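Local coordinates for branched-chain phosphotransacylase (Enterococcus faecalis, PDB 1YCO), which probably transfers acyl groups, as a branched-chain phosphotransacylase of the phosphate acetyltransferase and butyryltransferase family, at residues S10-L15 / E38-E43; F31-T36 / N44-V49. One frame throughout, in Å; residues are numbered along the deposited sequence.

Both contacts lie at one edge of the parallel sheet, where strand 29-35 pairs with strand 47-50, one of its two outermost strands within this chain. The centres of interaction 1 and interaction 2 are about 8 Å apart. Along the chain the segments alternate: 10-15, 31-36, 38-43, 44-49. Strand 2-7, helix 12-24 and strand 29-35 form a beta-alpha-beta crossover. The chain then reaches strand 47-50 through a loop without a helix. Interaction 1 sets this loop against the start of helix 12-24. Interaction 2 adds strand 47-50 to the sheet. A probable hydrogen bond from Trp46 to Asn39 joins loop and edge strand at this margin of the sheet.

Interaction 1: residues S10-L15 / E38-E43; sequences SQPEIL and ENLDTE
Asn39, whose backbone packs against Ser10, has its side-chain oxygen OD1 gripped by two N-H groups. One is the backbone N of Asp41, 2.8 Å from Asn39 OD1, which makes an Asx turn. It sits above the carbonyl plane of the Asn39 amide, 63° out of it. The other is NE1 of Trp46, just before strand 47-50. The turn lies in the loop that joins strands 29-35 and 47-50 and packs against the start of helix 12-24. The link across is Ser10 OG, which donates to Glu38 O at 2.8 Å. Ser10 OG is anti to its own backbone N (chi1 -172°), which turns it toward the loop. Ser10 OG also lies 3.4 Å from Asn39 CA. Glu38 holds the next peptide as well: its OE2 accepts from Asn39 N at 2.8 Å through the anti lone pair. Packing continues beside these bonds. Leu40 reaches over residues 10 to 12, while Leu15, one turn into the helix, sets its CD2 methyl on the loop backbone, 4.0 Å from Leu40 O. The Pro12 and Leu40 side chains cross obliquely, and their apolar contact brings Leu40 CD1 to 3.4 Å from Pro12 CD.

Interaction 2: residues F31-T36 / N44-V49; sequences FIVFDT and NLWKYV
Val33 sets its CG2 methyl over one face of the Trp46 indole, offset toward the rim. Val33 CG2 is 3.3 Å from Trp46 CE3, on the six-membered ring. Val33 CB lies over the five-membered ring of Trp46, 4.2 Å from its centroid, in a CH-pi contact. Trp46 CG stands between its own backbone N and carbonyl carbon (chi1 59°), and this torsion starts the side chain toward strand 29-35. Beside the indole, Trp46 CB packs on Phe31 CB at 3.7 Å. Leu15 and Val18 of helix 12-24 also touch Trp46, so the Trp46 side chain meets both that helix and strand 29-35.

Phe34 and Val49 lie on the other face of the sheet from Val33. Their side chains run side by side and point the same way, with Phe34 CD2 4.1 Å from Val49 CB. Helix 54-66 covers this face through Val57 and Leu64.

The backbones pair as parallel strands with a 20° angle between their directions. Lys47 N donates to Phe31 O at 2.9 Å, and Val33 N donates to Lys47 O at 3.3 Å. The bonds from Val49 N to Val33 O and from Asp35 N to Val49 O are weak. Ile32 and Phe34 bond instead to strand 2-7, so alternate residues of strand 29-35 bond to its two neighbours. At the polar end, Tyr48 OH bonds to Asn37 O, and Asp35 OD1 accepts from Asn37 N.

The chemistry is therefore mixed. One short bond, Lys47 N to Phe31 O, and three that are long, bent or weak join the strands, while the valine-tryptophan contact supplies apolar packing on the helix 12-24 side. The edge strand is thus held by side-chain packing as well as by its ladder.

Interaction 1: residues S10-L15 / E38-E43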
loop_
_atom_site.group_PDB
_atom_site.type_symbol
_atom_site.label_atom_id
_atom_site.label_comp_id
_atom_site.label_asym_id
_atom_site.label_seq_id
_atom_site.Cartn_x
_atom_site.Cartn_y
_atom_site.Cartn_z
ATOM N N SER A 10 -21.412 -22.147 -12.667
ATOM C CA SER A 10 -22.106 -23.295 -12.103
ATOM C C SER A 10 -21.253 -23.927 -11.007
ATOM O O SER A 10 -20.812 -25.069 -11.131
ATOM C CB SER A 10 -22.415 -24.317 -13.188
ATOM O OG SER A 10 -23.248 -25.333 -12.665
ATOM N N GLN A 11 -21.044 -23.177 -9.928
ATOM C CA GLN A 11 -20.227 -23.631 -8.809
ATOM C C GLN A 11 -20.902 -23.347 -7.467
ATOM O O GLN A 11 -21.565 -22.323 -7.303
ATOM C CB GLN A 11 -18.877 -22.920 -8.858
ATOM C CG GLN A 11 -18.258 -22.896 -10.246
ATOM C CD GLN A 11 -17.749 -24.258 -10.691
ATOM O OE1 GLN A 11 -17.259 -24.414 -11.810
ATOM N NE2 GLN A 11 -17.859 -25.248 -9.816
ATOM N N PRO A 12 -20.725 -24.242 -6.479
ATOM C CA PRO A 12 -21.363 -24.006 -5.177
ATOM C C PRO A 12 -20.965 -22.661 -4.564
ATOM O O PRO A 12 -21.705 -22.089 -3.758
ATOM C CB PRO A 12 -20.913 -25.211 -4.347
ATOM C CG PRO A 12 -19.567 -25.527 -4.909
ATOM C CD PRO A 12 -19.784 -25.376 -6.409
ATOM N N GLU A 13 -19.801 -22.157 -4.966
ATOM C CA GLU A 13 -19.314 -20.866 -4.483
ATOM C C GLU A 13 -20.144 -19.753 -5.145
ATOM O O GLU A 13 -20.558 -18.796 -4.485
ATOM C CB GLU A 13 -17.839 -20.680 -4.840
ATOM C CG GLU A 13 -16.937 -21.862 -4.489
ATOM C CD GLU A 13 -16.845 -22.891 -5.603
ATOM O OE1 GLU A 13 -16.696 -22.479 -6.776
ATOM O OE2 GLU A 13 -16.901 -24.108 -5.302
ATOM N N ILE A 14 -20.387 -19.885 -6.448
ATOM C CA ILE A 14 -21.178 -18.900 -7.165
ATOM C C ILE A 14 -22.634 -19.005 -6.712
ATOM O O ILE A 14 -23.328 -17.997 -6.581
ATOM C CB ILE A 14 -21.076 -19.100 -8.714
ATOM C CG1 ILE A 14 -19.640 -18.864 -9.185
ATOM C CG2 ILE A 14 -22.024 -18.162 -9.438
ATOM C CD1 ILE A 14 -19.079 -17.463 -8.874
ATOM N N LEU A 15 -23.088 -20.224 -6.444
ATOM C CA LEU A 15 -24.466 -20.443 -6.000
ATOM C C LEU A 15 -24.770 -19.662 -4.720
ATOM O O LEU A 15 -25.847 -19.081 -4.574
ATOM C CB LEU A 15 -24.707 -21.931 -5.753
ATOM C CG LEU A 15 -26.173 -22.324 -5.604
ATOM C CD1 LEU A 15 -26.902 -22.116 -6.922
ATOM C CD2 LEU A 15 -26.256 -23.777 -5.183
ATOM N N GLU A 38 -21.345 -29.577 -14.622
ATOM C CA GLU A 38 -22.782 -29.844 -14.562
ATOM C C GLU A 38 -23.502 -28.787 -13.725
ATOM O O GLU A 38 -22.877 -28.040 -12.980
ATOM C CB GLU A 38 -23.056 -31.242 -13.986
ATOM C CG GLU A 38 -24.550 -31.615 -13.946
ATOM C CD GLU A 38 -25.197 -31.655 -15.338
ATOM O OE1 GLU A 38 -25.390 -32.771 -15.875
ATOM O OE2 GLU A 38 -25.501 -30.572 -15.891
ATOM N N ASN A 39 -24.822 -28.733 -13.865
ATOM C CA ASN A 39 -25.635 -27.772 -13.146
ATOM C C ASN A 39 -25.832 -28.139 -11.676
ATOM O O ASN A 39 -26.006 -29.309 -11.334
ATOM C CB ASN A 39 -26.986 -27.630 -13.841
ATOM C CG ASN A 39 -27.864 -26.593 -13.199
ATOM O OD1 ASN A 39 -27.381 -25.669 -12.547
ATOM N ND2 ASN A 39 -29.172 -26.731 -13.388
ATOM N N LEU A 40 -25.796 -27.130 -10.808
ATOM C CA LEU A 40 -25.967 -27.335 -9.367
ATOM C C LEU A 40 -27.245 -26.653 -8.887
ATOM O O LEU A 40 -27.576 -26.650 -7.697
ATOM C CB LEU A 40 -24.754 -26.775 -8.620
ATOM C CG LEU A 40 -23.398 -27.341 -9.066
ATOM C CD1 LEU A 40 -22.269 -26.594 -8.376
ATOM C CD2 LEU A 40 -23.334 -28.834 -8.745
ATOM N N ASP A 41 -27.962 -26.071 -9.838
ATOM C CA ASP A 41 -29.209 -25.384 -9.555
ATOM C C ASP A 41 -30.364 -26.377 -9.420
ATOM O O ASP A 41 -30.655 -27.150 -10.345
ATOM C CB ASP A 41 -29.491 -24.380 -10.677
ATOM C CG ASP A 41 -30.847 -23.729 -10.556
ATOM O OD1 ASP A 41 -31.120 -23.116 -9.501
ATOM O OD2 ASP A 41 -31.642 -23.834 -11.522
ATOM N N THR A 42 -31.009 -26.347 -8.255
ATOM C CA THR A 42 -32.151 -27.211 -7.924
ATOM C C THR A 42 -33.394 -26.357 -7.676
ATOM O O THR A 42 -34.511 -26.764 -7.997
ATOM C CB THR A 42 -31.883 -28.041 -6.640
ATOM O OG1 THR A 42 -30.890 -29.044 -6.904
ATOM C CG2 THR A 42 -33.169 -28.703 -6.156
ATOM N N GLU A 43 -33.191 -25.177 -7.091
ATOM C CA GLU A 43 -34.290 -24.263 -6.793
ATOM C C GLU A 43 -34.619 -23.410 -8.018
ATOM O O GLU A 43 -35.314 -22.398 -7.913
ATOM C CB GLU A 43 -33.924 -23.341 -5.623
ATOM C CG GLU A 43 -35.119 -22.606 -5.011
ATOM C CD GLU A 43 -36.080 -23.556 -4.319
ATOM O OE1 GLU A 43 -37.189 -23.117 -3.925
ATOM O OE2 GLU A 43 -35.719 -24.748 -4.163
#

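Interaction 2: residues F31-T36 / N44-V49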
loop_
_atom_site.group_PDB
_atom_site.type_symbol
_atom_site.label_atom_id
_atom_site.label_comp_id
_atom_site.label_asym_id
_atom_site.label_seq_id
_atom_site.Cartn_x
_atom_site.Cartn_y
_atom_site.Cartn_z
ATOM N N PHE A 31 -30.087 -14.152 -13.315
ATOM C CA PHE A 31 -28.775 -14.732 -13.556
ATOM C C PHE A 31 -28.783 -15.801 -14.643
ATOM O O PHE A 31 -29.662 -16.664 -14.688
ATOM C CB PHE A 31 -28.205 -15.332 -12.265
ATOM C CG PHE A 31 -27.918 -14.312 -11.193
ATOM C CD1 PHE A 31 -28.863 -14.022 -10.210
ATOM C CD2 PHE A 31 -26.704 -13.628 -11.175
ATOM C CE1 PHE A 31 -28.602 -13.069 -9.224
ATOM C CE2 PHE A 31 -26.437 -12.674 -10.193
ATOM C CZ PHE A 31 -27.387 -12.393 -9.214
ATOM N N ILE A 32 -27.793 -15.725 -15.522
ATOM C CA ILE A 32 -27.639 -16.667 -16.613
ATOM C C ILE A 32 -26.206 -17.172 -16.512
ATOM O O ILE A 32 -25.256 -16.443 -16.790
ATOM C CB ILE A 32 -27.879 -15.973 -17.963
ATOM C CG1 ILE A 32 -29.287 -15.390 -17.977
ATOM C CG2 ILE A 32 -27.702 -16.963 -19.110
ATOM C CD1 ILE A 32 -29.618 -14.610 -19.223
ATOM N N VAL A 33 -26.062 -18.426 -16.105
ATOM C CA VAL A 33 -24.755 -19.029 -15.919
ATOM C C VAL A 33 -24.330 -19.986 -17.019
ATOM O O VAL A 33 -25.118 -20.819 -17.464
ATOM C CB VAL A 33 -24.714 -19.814 -14.594
ATOM C CG1 VAL A 33 -23.337 -20.438 -14.395
ATOM C CG2 VAL A 33 -25.074 -18.894 -13.437
ATOM N N PHE A 34 -23.070 -19.877 -17.434
ATOM C CA PHE A 34 -22.509 -20.748 -18.462
ATOM C C PHE A 34 -21.354 -21.510 -17.827
ATOM O O PHE A 34 -20.533 -20.921 -17.130
ATOM C CB PHE A 34 -21.957 -19.937 -19.640
ATOM C CG PHE A 34 -22.905 -18.909 -20.177
ATOM C CD1 PHE A 34 -23.140 -17.731 -19.477
ATOM C CD2 PHE A 34 -23.533 -19.100 -21.403
ATOM C CE1 PHE A 34 -23.984 -16.753 -19.991
ATOM C CE2 PHE A 34 -24.381 -18.129 -21.928
ATOM C CZ PHE A 34 -24.605 -16.951 -21.219
ATOM N N ASP A 35 -21.272 -22.812 -18.063
ATOM C CA ASP A 35 -20.182 -23.580 -17.475
ATOM C C ASP A 35 -20.039 -24.953 -18.132
ATOM O O ASP A 35 -20.997 -25.506 -18.672
ATOM C CB ASP A 35 -20.428 -23.757 -15.964
ATOM C CG ASP A 35 -19.137 -23.923 -15.159
ATOM O OD1 ASP A 35 -18.182 -24.550 -15.673
ATOM O OD2 ASP A 35 -19.093 -23.440 -14.000
ATOM N N THR A 36 -18.829 -25.493 -18.083
ATOM C CA THR A 36 -18.572 -26.808 -18.636
ATOM C C THR A 36 -18.924 -27.836 -17.569
ATOM O O THR A 36 -19.086 -29.016 -17.866
ATOM C CB THR A 36 -17.093 -26.973 -19.034
ATOM O OG1 THR A 36 -16.256 -26.502 -17.968
ATOM C CG2 THR A 36 -16.795 -26.186 -20.300
ATOM N N ASN A 44 -34.112 -23.818 -9.175
ATOM C CA ASN A 44 -34.350 -23.084 -10.413
ATOM C C ASN A 44 -33.954 -21.598 -10.344
ATOM O O ASN A 44 -34.507 -20.771 -11.076
ATOM C CB ASN A 44 -35.819 -23.193 -10.819
ATOM C CG ASN A 44 -35.996 -23.852 -12.173
ATOM O OD1 ASN A 44 -35.271 -23.535 -13.126
ATOM N ND2 ASN A 44 -36.970 -24.763 -12.275
ATOM N N LEU A 45 -33.003 -21.268 -9.471
ATOM C CA LEU A 45 -32.533 -19.890 -9.318
ATOM C C LEU A 45 -32.143 -19.289 -10.682
ATOM O O LEU A 45 -32.954 -18.639 -11.344
ATOM C CB LEU A 45 -31.323 -19.845 -8.373
ATOM C CG LEU A 45 -31.505 -20.427 -6.966
ATOM C CD1 LEU A 45 -30.153 -20.482 -6.277
ATOM C CD2 LEU A 45 -32.488 -19.589 -6.158
ATOM N N TRP A 46 -30.899 -19.517 -11.097
ATOM C CA TRP A 46 -30.413 -19.005 -12.378
ATOM C C TRP A 46 -30.897 -19.839 -13.562
ATOM O O TRP A 46 -31.656 -20.789 -13.396
ATOM C CB TRP A 46 -28.876 -18.982 -12.405
ATOM C CG TRP A 46 -28.205 -20.324 -12.200
ATOM C CD1 TRP A 46 -28.526 -21.510 -12.798
ATOM C CD2 TRP A 46 -27.076 -20.597 -11.356
ATOM N NE1 TRP A 46 -27.672 -22.504 -12.379
ATOM C CE2 TRP A 46 -26.773 -21.973 -11.496
ATOM C CE3 TRP A 46 -26.292 -19.813 -10.498
ATOM C CZ2 TRP A 46 -25.719 -22.581 -10.806
ATOM C CZ3 TRP A 46 -25.242 -20.418 -9.811
ATOM C CH2 TRP A 46 -24.966 -21.792 -9.971
ATOM N N LYS A 47 -30.433 -19.462 -14.752
ATOM C CA LYS A 47 -30.733 -20.150 -16.002
ATOM C C LYS A 47 -29.443 -20.833 -16.475
ATOM O O LYS A 47 -28.622 -20.214 -17.158
ATOM C CB LYS A 47 -31.189 -19.150 -17.066
ATOM C CG LYS A 47 -32.623 -18.630 -16.900
ATOM C CD LYS A 47 -33.683 -19.539 -17.561
ATOM C CE LYS A 47 -33.742 -20.943 -16.938
ATOM N NZ LYS A 47 -34.223 -20.962 -15.514
ATOM N N TYR A 48 -29.266 -22.100 -16.104
ATOM C CA TYR A 48 -28.079 -22.877 -16.473
ATOM C C TYR A 48 -27.941 -23.098 -17.982
ATOM O O TYR A 48 -28.932 -23.289 -18.681
ATOM C CB TYR A 48 -28.113 -24.244 -15.775
ATOM C CG TYR A 48 -26.959 -25.157 -16.141
ATOM C CD1 TYR A 48 -25.674 -24.934 -15.636
ATOM C CD2 TYR A 48 -27.145 -26.234 -17.008
ATOM C CE1 TYR A 48 -24.604 -25.763 -15.987
ATOM C CE2 TYR A 48 -26.084 -27.065 -17.364
ATOM C CZ TYR A 48 -24.819 -26.827 -16.854
ATOM O OH TYR A 48 -23.778 -27.645 -17.220
ATOM N N VAL A 49 -26.709 -23.063 -18.479
ATOM C CA VAL A 49 -26.438 -23.301 -19.897
ATOM C C VAL A 49 -25.083 -24.012 -20.053
ATOM O O VAL A 49 -24.029 -23.411 -19.826
ATOM C CB VAL A 49 -26.393 -21.989 -20.723
ATOM C CG1 VAL A 49 -26.144 -22.315 -22.187
ATOM C CG2 VAL A 49 -27.693 -21.216 -20.576
#